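PDB 3MSR: phospho-furanose lactonase from Mycoplasma synoviae, which catalyses the zinc-dependent hydrolysis of D-xylono-1,4-lactone 5-phosphate and L-arabino-1,4-lactone 5-phosphate, and also of carboxy 1,4-lactones. Local coordinates for residues M97-H102 with K124-E129; A151-A156 with G182-V187; A156-G161 with K169-A174. All blocks are in the same frame, centred on the assembly; numbering follows the deposited sequence.

Contact 1 (M97-H102 with K124-E129)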
loop_
_atom_site.group_PDB
_atom_site.type_symbol
_atom_site.label_atom_id
_atom_site.label_comp_id
_atom_site.label_asym_id
_atom_site.label_seq_id
_atom_site.Cartn_x
_atom_site.Cartn_y
_atom_site.Cartn_z
HETATM N N MSE A 97 -0.218 8.218 4.722
HETATM C CA MSE A 97 1.145 7.836 4.329
HETATM C C MSE A 97 1.653 6.585 5.012
HETATM O O MSE A 97 1.064 6.111 5.965
HETATM C CB MSE A 97 2.130 8.994 4.539
HETATM C CG MSE A 97 1.862 10.145 3.520
HETATM SE SE MSE A 97 3.115 11.676 3.893
HETATM C CE MSE A 97 4.769 11.017 2.973
ATOM N N SER A 98 2.777 6.072 4.534
ATOM C CA SER A 98 3.262 4.782 5.016
ATOM C C SER A 98 4.624 4.843 5.766
ATOM O O SER A 98 5.470 5.685 5.460
ATOM C CB SER A 98 3.389 3.837 3.827
ATOM O OG SER A 98 3.839 2.546 4.269
ATOM N N THR A 99 4.829 3.930 6.706
ATOM C CA THR A 99 6.163 3.680 7.234
ATOM C C THR A 99 6.688 2.359 6.660
ATOM O O THR A 99 6.121 1.870 5.676
ATOM C CB THR A 99 6.208 3.792 8.777
ATOM O OG1 THR A 99 7.574 3.728 9.215
ATOM C CG2 THR A 99 5.313 2.760 9.495
ATOM N N GLY A 100 7.760 1.784 7.214
ATOM C CA GLY A 100 8.168 0.440 6.816
ATOM C C GLY A 100 9.150 0.392 5.650
ATOM O O GLY A 100 9.947 1.289 5.495
ATOM N N PHE A 101 9.045 -0.611 4.793
ATOM C CA PHE A 101 10.108 -0.929 3.839
ATOM C C PHE A 101 9.557 -1.387 2.526
ATOM O O PHE A 101 8.453 -1.915 2.485
ATOM C CB PHE A 101 10.927 -2.093 4.423
ATOM C CG PHE A 101 11.708 -1.663 5.619
ATOM C CD1 PHE A 101 12.931 -1.015 5.438
ATOM C CD2 PHE A 101 11.158 -1.765 6.888
ATOM C CE1 PHE A 101 13.625 -0.514 6.519
ATOM C CE2 PHE A 101 11.837 -1.256 7.983
ATOM C CZ PHE A 101 13.083 -0.628 7.802
ATOM N N HIS A 102 10.352 -1.260 1.473
ATOM C CA HIS A 102 10.046 -1.886 0.181
ATOM C C HIS A 102 10.736 -3.262 0.081
ATOM O O HIS A 102 11.219 -3.797 1.063
ATOM C CB HIS A 102 10.542 -0.993 -0.950
ATOM C CG HIS A 102 9.635 -0.971 -2.148
ATOM N ND1 HIS A 102 9.202 -2.124 -2.778
ATOM C CD2 HIS A 102 9.103 0.064 -2.850
ATOM C CE1 HIS A 102 8.443 -1.799 -3.813
ATOM N NE2 HIS A 102 8.365 -0.481 -3.878
ATOM N N LYS A 124 10.762 -0.212 16.759
ATOM C CA LYS A 124 10.613 1.036 17.502
ATOM C C LYS A 124 10.551 2.257 16.560
ATOM O O LYS A 124 9.718 3.158 16.757
ATOM C CB LYS A 124 11.753 1.232 18.499
ATOM C CG LYS A 124 11.721 0.324 19.723
ATOM C CD LYS A 124 12.833 0.845 20.685
ATOM C CE LYS A 124 13.282 -0.175 21.717
ATOM N NZ LYS A 124 12.130 -0.996 22.230
HETATM N N MSE A 125 11.438 2.308 15.567
HETATM C CA MSE A 125 11.415 3.431 14.620
HETATM C C MSE A 125 10.123 3.446 13.788
HETATM O O MSE A 125 9.618 4.513 13.456
HETATM C CB MSE A 125 12.610 3.388 13.665
HETATM C CG MSE A 125 13.940 3.637 14.324
HETATM SE SE MSE A 125 14.009 5.433 15.246
HETATM C CE MSE A 125 14.454 6.750 13.947
ATOM N N CYS A 126 9.607 2.287 13.406
ATOM C CA CYS A 126 8.337 2.268 12.655
ATOM C C CYS A 126 7.131 2.638 13.544
ATOM O O CYS A 126 6.288 3.448 13.159
ATOM C CB CYS A 126 8.116 0.933 11.960
ATOM S SG CYS A 126 9.373 0.586 10.655
ATOM N N VAL A 127 7.084 2.089 14.755
ATOM C CA VAL A 127 6.069 2.501 15.727
ATOM C C VAL A 127 6.104 4.045 15.934
ATOM O O VAL A 127 5.079 4.703 15.942
ATOM C CB VAL A 127 6.266 1.734 17.062
ATOM C CG1 VAL A 127 5.460 2.394 18.233
ATOM C CG2 VAL A 127 5.885 0.263 16.886
ATOM N N ALA A 128 7.296 4.613 16.063
ATOM C CA ALA A 128 7.450 6.053 16.229
ATOM C C ALA A 128 6.829 6.859 15.061
ATOM O O ALA A 128 6.249 7.920 15.279
ATOM C CB ALA A 128 8.969 6.443 16.458
ATOM N N GLU A 129 6.952 6.377 13.827
ATOM C CA GLU A 129 6.336 7.113 12.709
ATOM C C GLU A 129 4.791 7.007 12.780
ATOM O O GLU A 129 4.084 7.927 12.397
ATOM C CB GLU A 129 6.815 6.597 11.370
ATOM C CG GLU A 129 8.308 6.785 11.160
ATOM C CD GLU A 129 8.643 7.140 9.712
ATOM O OE1 GLU A 129 8.349 6.326 8.802
ATOM O OE2 GLU A 129 9.170 8.250 9.490
#

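Contact 2 (A151-A156 with G182-V187)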
loop_
_atom_site.group_PDB
_atom_site.type_symbol
_atom_site.label_atom_id
_atom_site.label_comp_id
_atom_site.label_asym_id
_atom_site.label_seq_id
_atom_site.Cartn_x
_atom_site.Cartn_y
_atom_site.Cartn_z
ATOM N N ALA A 151 2.268 8.404 10.183
ATOM C CA ALA A 151 1.945 7.389 9.192
ATOM C C ALA A 151 0.671 6.665 9.625
ATOM O O ALA A 151 0.415 6.526 10.817
ATOM C CB ALA A 151 3.059 6.394 9.122
ATOM N N GLY A 152 -0.104 6.155 8.673
ATOM C CA GLY A 152 -1.307 5.384 9.032
ATOM C C GLY A 152 -1.338 3.963 8.503
ATOM O O GLY A 152 -2.402 3.324 8.483
ATOM N N ILE A 153 -0.177 3.451 8.088
ATOM C CA ILE A 153 -0.067 2.101 7.519
ATOM C C ILE A 153 1.443 1.734 7.429
ATOM O O ILE A 153 2.311 2.632 7.420
ATOM C CB ILE A 153 -0.729 2.043 6.109
ATOM C CG1 ILE A 153 -0.893 0.602 5.613
ATOM C CG2 ILE A 153 0.070 2.894 5.096
ATOM C CD1 ILE A 153 -1.817 0.472 4.379
ATOM N N ILE A 154 1.762 0.440 7.356
ATOM C CA ILE A 154 3.157 0.036 7.242
ATOM C C ILE A 154 3.303 -0.836 6.009
ATOM O O ILE A 154 2.426 -1.669 5.723
ATOM C CB ILE A 154 3.700 -0.728 8.503
ATOM C CG1 ILE A 154 5.221 -0.963 8.356
ATOM C CG2 ILE A 154 2.971 -2.051 8.736
ATOM C CD1 ILE A 154 5.976 -1.106 9.716
ATOM N N LYS A 155 4.386 -0.621 5.270
ATOM C CA LYS A 155 4.621 -1.368 4.066
ATOM C C LYS A 155 5.693 -2.413 4.309
ATOM O O LYS A 155 6.553 -2.241 5.179
ATOM C CB LYS A 155 5.059 -0.424 2.943
ATOM C CG LYS A 155 5.026 -1.071 1.596
ATOM C CD LYS A 155 5.528 -0.129 0.501
ATOM C CE LYS A 155 5.218 -0.720 -0.891
ATOM N NZ LYS A 155 5.252 0.293 -2.004
ATOM N N ALA A 156 5.617 -3.509 3.548
ATOM C CA ALA A 156 6.735 -4.421 3.258
ATOM C C ALA A 156 6.657 -4.803 1.779
ATOM O O ALA A 156 5.685 -4.471 1.128
ATOM C CB ALA A 156 6.701 -5.709 4.145
ATOM N N GLY A 182 -1.832 -1.222 16.196
ATOM C CA GLY A 182 -3.119 -1.418 15.549
ATOM C C GLY A 182 -3.152 -1.029 14.073
ATOM O O GLY A 182 -4.196 -1.121 13.409
ATOM N N CYS A 183 -2.012 -0.622 13.508
ATOM C CA CYS A 183 -2.064 -0.075 12.139
ATOM C C CYS A 183 -2.267 -1.156 11.070
ATOM O O CYS A 183 -1.981 -2.316 11.271
ATOM C CB CYS A 183 -0.822 0.776 11.800
ATOM S SG CYS A 183 0.689 -0.248 11.551
ATOM N N PRO A 184 -2.769 -0.761 9.912
ATOM C CA PRO A 184 -2.879 -1.729 8.831
ATOM C C PRO A 184 -1.552 -1.980 8.128
ATOM O O PRO A 184 -0.584 -1.231 8.305
ATOM C CB PRO A 184 -3.846 -1.051 7.860
ATOM C CG PRO A 184 -3.769 0.396 8.164
ATOM C CD PRO A 184 -3.585 0.441 9.669
ATOM N N ILE A 185 -1.524 -3.018 7.283
ATOM C CA ILE A 185 -0.320 -3.416 6.559
ATOM C C ILE A 185 -0.650 -3.543 5.067
ATOM O O ILE A 185 -1.721 -4.015 4.690
ATOM C CB ILE A 185 0.125 -4.806 7.045
ATOM C CG1 ILE A 185 0.442 -4.745 8.534
ATOM C CG2 ILE A 185 1.299 -5.377 6.227
ATOM C CD1 ILE A 185 0.620 -6.155 9.164
ATOM N N LEU A 186 0.261 -3.109 4.213
ATOM C CA LEU A 186 0.125 -3.438 2.791
ATOM C C LEU A 186 1.463 -3.995 2.321
ATOM O O LEU A 186 2.526 -3.409 2.622
ATOM C CB LEU A 186 -0.285 -2.208 1.943
ATOM C CG LEU A 186 -0.493 -2.497 0.437
ATOM C CD1 LEU A 186 -1.628 -1.648 -0.199
ATOM C CD2 LEU A 186 0.801 -2.340 -0.370
ATOM N N VAL A 187 1.408 -5.113 1.599
ATOM C CA VAL A 187 2.617 -5.722 1.086
ATOM C C VAL A 187 2.661 -5.688 -0.433
ATOM O O VAL A 187 1.728 -6.136 -1.118
ATOM C CB VAL A 187 2.793 -7.157 1.548
ATOM C CG1 VAL A 187 4.142 -7.665 1.107
ATOM C CG2 VAL A 187 2.715 -7.232 3.096
#

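Contact 3 (A156-G161 with K169-A174)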
loop_
_atom_site.group_PDB
_atom_site.type_symbol
_atom_site.label_atom_id
_atom_site.label_comp_id
_atom_site.label_asym_id
_atom_site.label_seq_id
_atom_site.Cartn_x
_atom_site.Cartn_y
_atom_site.Cartn_z
ATOM N N ALA A 156 5.617 -3.509 3.548
ATOM C CA ALA A 156 6.735 -4.421 3.258
ATOM C C ALA A 156 6.657 -4.803 1.779
ATOM O O ALA A 156 5.685 -4.471 1.128
ATOM C CB ALA A 156 6.701 -5.709 4.145
ATOM N N GLY A 157 7.677 -5.485 1.261
ATOM C CA GLY A 157 7.695 -5.929 -0.127
ATOM C C GLY A 157 8.502 -7.209 -0.304
ATOM O O GLY A 157 9.451 -7.474 0.451
ATOM N N THR A 158 8.115 -8.028 -1.274
ATOM C CA THR A 158 8.848 -9.244 -1.585
ATOM C C THR A 158 9.284 -9.208 -3.070
ATOM O O THR A 158 8.681 -8.507 -3.893
ATOM C CB THR A 158 8.034 -10.525 -1.211
ATOM O OG1 THR A 158 6.725 -10.462 -1.789
ATOM C CG2 THR A 158 7.863 -10.629 0.285
ATOM N N GLY A 159 10.324 -9.961 -3.415
ATOM C CA GLY A 159 10.890 -9.895 -4.761
ATOM C C GLY A 159 10.302 -11.011 -5.594
ATOM O O GLY A 159 9.373 -11.698 -5.152
ATOM N N TYR A 160 10.860 -11.202 -6.781
ATOM C CA TYR A 160 10.322 -12.119 -7.777
ATOM C C TYR A 160 10.504 -13.588 -7.422
ATOM O O TYR A 160 11.631 -14.078 -7.347
ATOM C CB TYR A 160 10.879 -11.844 -9.182
ATOM C CG TYR A 160 10.282 -12.856 -10.191
ATOM C CD1 TYR A 160 8.935 -12.793 -10.548
ATOM C CD2 TYR A 160 11.058 -13.898 -10.728
ATOM C CE1 TYR A 160 8.372 -13.743 -11.429
ATOM C CE2 TYR A 160 10.510 -14.838 -11.591
ATOM C CZ TYR A 160 9.160 -14.754 -11.939
ATOM O OH TYR A 160 8.599 -15.694 -12.808
ATOM N N GLY A 161 9.386 -14.291 -7.220
ATOM C CA GLY A 161 9.406 -15.735 -7.018
ATOM C C GLY A 161 10.117 -16.204 -5.773
ATOM O O GLY A 161 10.453 -17.383 -5.662
ATOM N N LYS A 169 12.492 -10.524 7.362
ATOM C CA LYS A 169 12.744 -9.553 8.432
ATOM C C LYS A 169 11.785 -8.320 8.339
ATOM O O LYS A 169 11.174 -7.923 9.323
ATOM C CB LYS A 169 14.240 -9.138 8.441
ATOM C CG LYS A 169 14.602 -8.082 9.499
ATOM C CD LYS A 169 16.102 -7.735 9.504
ATOM C CE LYS A 169 16.496 -6.791 10.658
ATOM N NZ LYS A 169 17.959 -6.544 10.650
ATOM N N ALA A 170 11.629 -7.753 7.152
ATOM C CA ALA A 170 10.703 -6.615 6.986
ATOM C C ALA A 170 9.228 -6.984 7.240
ATOM O O ALA A 170 8.461 -6.168 7.741
ATOM C CB ALA A 170 10.853 -6.000 5.602
ATOM N N LEU A 171 8.842 -8.212 6.902
ATOM C CA LEU A 171 7.498 -8.679 7.204
ATOM C C LEU A 171 7.338 -8.802 8.712
ATOM O O LEU A 171 6.268 -8.562 9.234
ATOM C CB LEU A 171 7.230 -10.041 6.548
ATOM C CG LEU A 171 7.050 -9.981 5.028
ATOM C CD1 LEU A 171 7.091 -11.413 4.443
ATOM C CD2 LEU A 171 5.728 -9.248 4.652
ATOM N N GLU A 172 8.390 -9.241 9.412
ATOM C CA GLU A 172 8.308 -9.327 10.872
ATOM C C GLU A 172 8.149 -7.931 11.466
ATOM O O GLU A 172 7.346 -7.739 12.372
ATOM C CB GLU A 172 9.533 -10.000 11.484
ATOM C CG GLU A 172 9.467 -9.970 13.033
ATOM C CD GLU A 172 10.533 -10.853 13.722
ATOM O OE1 GLU A 172 11.165 -11.732 13.056
ATOM O OE2 GLU A 172 10.750 -10.632 14.927
ATOM N N VAL A 173 8.912 -6.970 10.947
ATOM C CA VAL A 173 8.743 -5.551 11.302
ATOM C C VAL A 173 7.294 -5.054 11.091
ATOM O O VAL A 173 6.742 -4.389 11.948
ATOM C CB VAL A 173 9.751 -4.605 10.548
ATOM C CG1 VAL A 173 9.512 -3.093 10.922
ATOM C CG2 VAL A 173 11.209 -4.986 10.897
ATOM N N ALA A 174 6.701 -5.389 9.950
ATOM C CA ALA A 174 5.349 -4.952 9.638
ATOM C C ALA A 174 4.351 -5.573 10.619
ATOM O O ALA A 174 3.561 -4.887 11.217
ATOM C CB ALA A 174 5.006 -5.346 8.187
#

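Contact 1 (M97-H102 with K124-E129)
Thr99 and Glu129 meet where strand 94-100 of the TIM barrel is covered by helix 119-131, which comes later in the chain. The axes of the short segments run nearly antiparallel, at 166°, and come within 7.9 Å, the usual layering of a helix outside a barrel strand. The polar part of the contact is one hydrogen bond: the hydroxyl OG1 of Thr99 donates to OE1 of Glu129 over 2.7 Å, and OE1 accepts it with its anti lone pair, the one turned away from OE2. OG1 points at the helix because it stands opposite the backbone N of its own residue (chi1 -172°). The carboxylate has further partners: OE1 forms a salt bridge with Arg76, and OE2 accepts a bond from the backbone N of Asp135. This buried charge is probably offset by Arg76, and the bonds at both oxygens probably fix its rotation. Ser98, one residue earlier on the strand, has its CB directed away from the helix, and its side chain touches that of Lys155, the zinc ligand. Van der Waals packing centres on Cys126, one helical turn before Glu129. CB of Cys126 lies 4.2 Å from the methyl CG2 of Thr99, while its SG comes within 4.0 Å of the backbone N of Gly100. The same sulfur also makes a sulfur-aromatic contact, meeting the Phe101 ring obliquely, with SG of Cys126 4.1 Å from CE2 of Phe101.

Contact 2 (A151-A156 with G182-V187)
Three backbone hydrogen bonds lace Ile154 and Ala156 to Pro184 and Leu186. The N of Ile154 donates to O of Pro184 (3.0 Å), the N of Leu186 to O of Ile154 (3.0 Å), and the N of Ala156 to O of Leu186 (3.2 Å). The middle bond is the straightest, 163° at the hydrogen, and meets its carbonyl nearly head-on; in the other two the donor is tilted 19° from the carbonyl plane. CA-H...O contacts reinforce the ladder, among them CA of Lys155 to O of Leu186 at 3.3 Å. The strands are parallel neighbours in the TIM barrel, joined through helix 165-181 as a beta-alpha-beta unit. Lys155 and Leu186 point to the face that carries the metal site. Lys155 is the carboxylated lysine whose carbamate bridges the two zinc ions. Its side chain is extended throughout, with CG opposite the backbone N (chi1 -167°) and passing the carbonyl O of Leu186 on the way to the site; NZ is also hydrogen-bonded to O of Met69. On the face turned to helix 165-181, Ile154 and Ile185 lie side by side, pointing the same way, with CG2 of Ile154 3.7 Å from CG1 of Ile185. SG of Cys183 closes on CG2 of Ile154 at 4.0 Å. Near the start of the pairing, the Pro184 ring packs against Ile153, CG of Pro184 3.8 Å from CG1 of Ile153. Further along, Ile153 reaches obliquely across to Leu186, CD1 of Ile153 resting 3.9 Å from CB of Leu186.

Contact 3 (A156-G161 with K169-A174)
The methyl of Ala156 faces helix 165-181 and is met there by Leu171, Ala170 and Ala174. Leu171 makes the closest approach, its branch methyl CD2 lying 3.7 Å from CB of Ala156. That reach depends on its side-chain conformation: the bond from CA to CB does not aim at the strand, but CG is set opposite the carbonyl carbon (chi1 -73°), and chi2 of 168° extends CD1 away from CA and leaves CD2 as the branch turned to Ala156. The other methyl, CD1 of Leu171, passes toward Thr158, 4.3 Å from CG2 of Thr158. In Thr158 (chi1 52°) OG1 sits between the backbone N and the carbonyl carbon, and it is the methyl CG2, not OG1, that lies nearest Leu171. The two helical alanines have no torsion to adjust. CB of Ala170 and CB of Ala174, one turn apart, both point at the strand, and each stands 4.4 Å from CB of Ala156. The small alanine side chains are consistent with the close backbones: the carbonyl O of Ala170 lies 4.0 Å from CB of Ala156. The CA atoms of Ala156 and Leu171 are 5.9 Å apart. This is strand-to-helix packing within the beta-alpha-beta unit of the TIM barrel, at the C-terminal part of strand 153-157. Outside the two segments, Leu171 also touches Val198 and Leu202 of helix 195-205, and Val198 meets Thr158 as well. No hydrogen bond crosses between the two segments, so the contact rests on buried methyl groups, and the small alanines probably help it to be close.

All three contacts lie in one TIM barrel, on its adjacent strands 94-100, 153-157 and 185-188, which stand side by side in the parallel sheet. Contact 1 closes before the other two begin. Contact 3 falls within the chain span bridged by contact 2, and the two share Ala156. Centres of contacts 1 and 2 are about 8 Å apart, those of 2 and 3 about 12 Å, and those of 1 and 3 about 13 Å. Helices 119-131 and 165-181 also touch, through Cys126 and Val173. Strand 153-157, held between its neighbours and backed by both helices, carries the zinc-bridging Lys155.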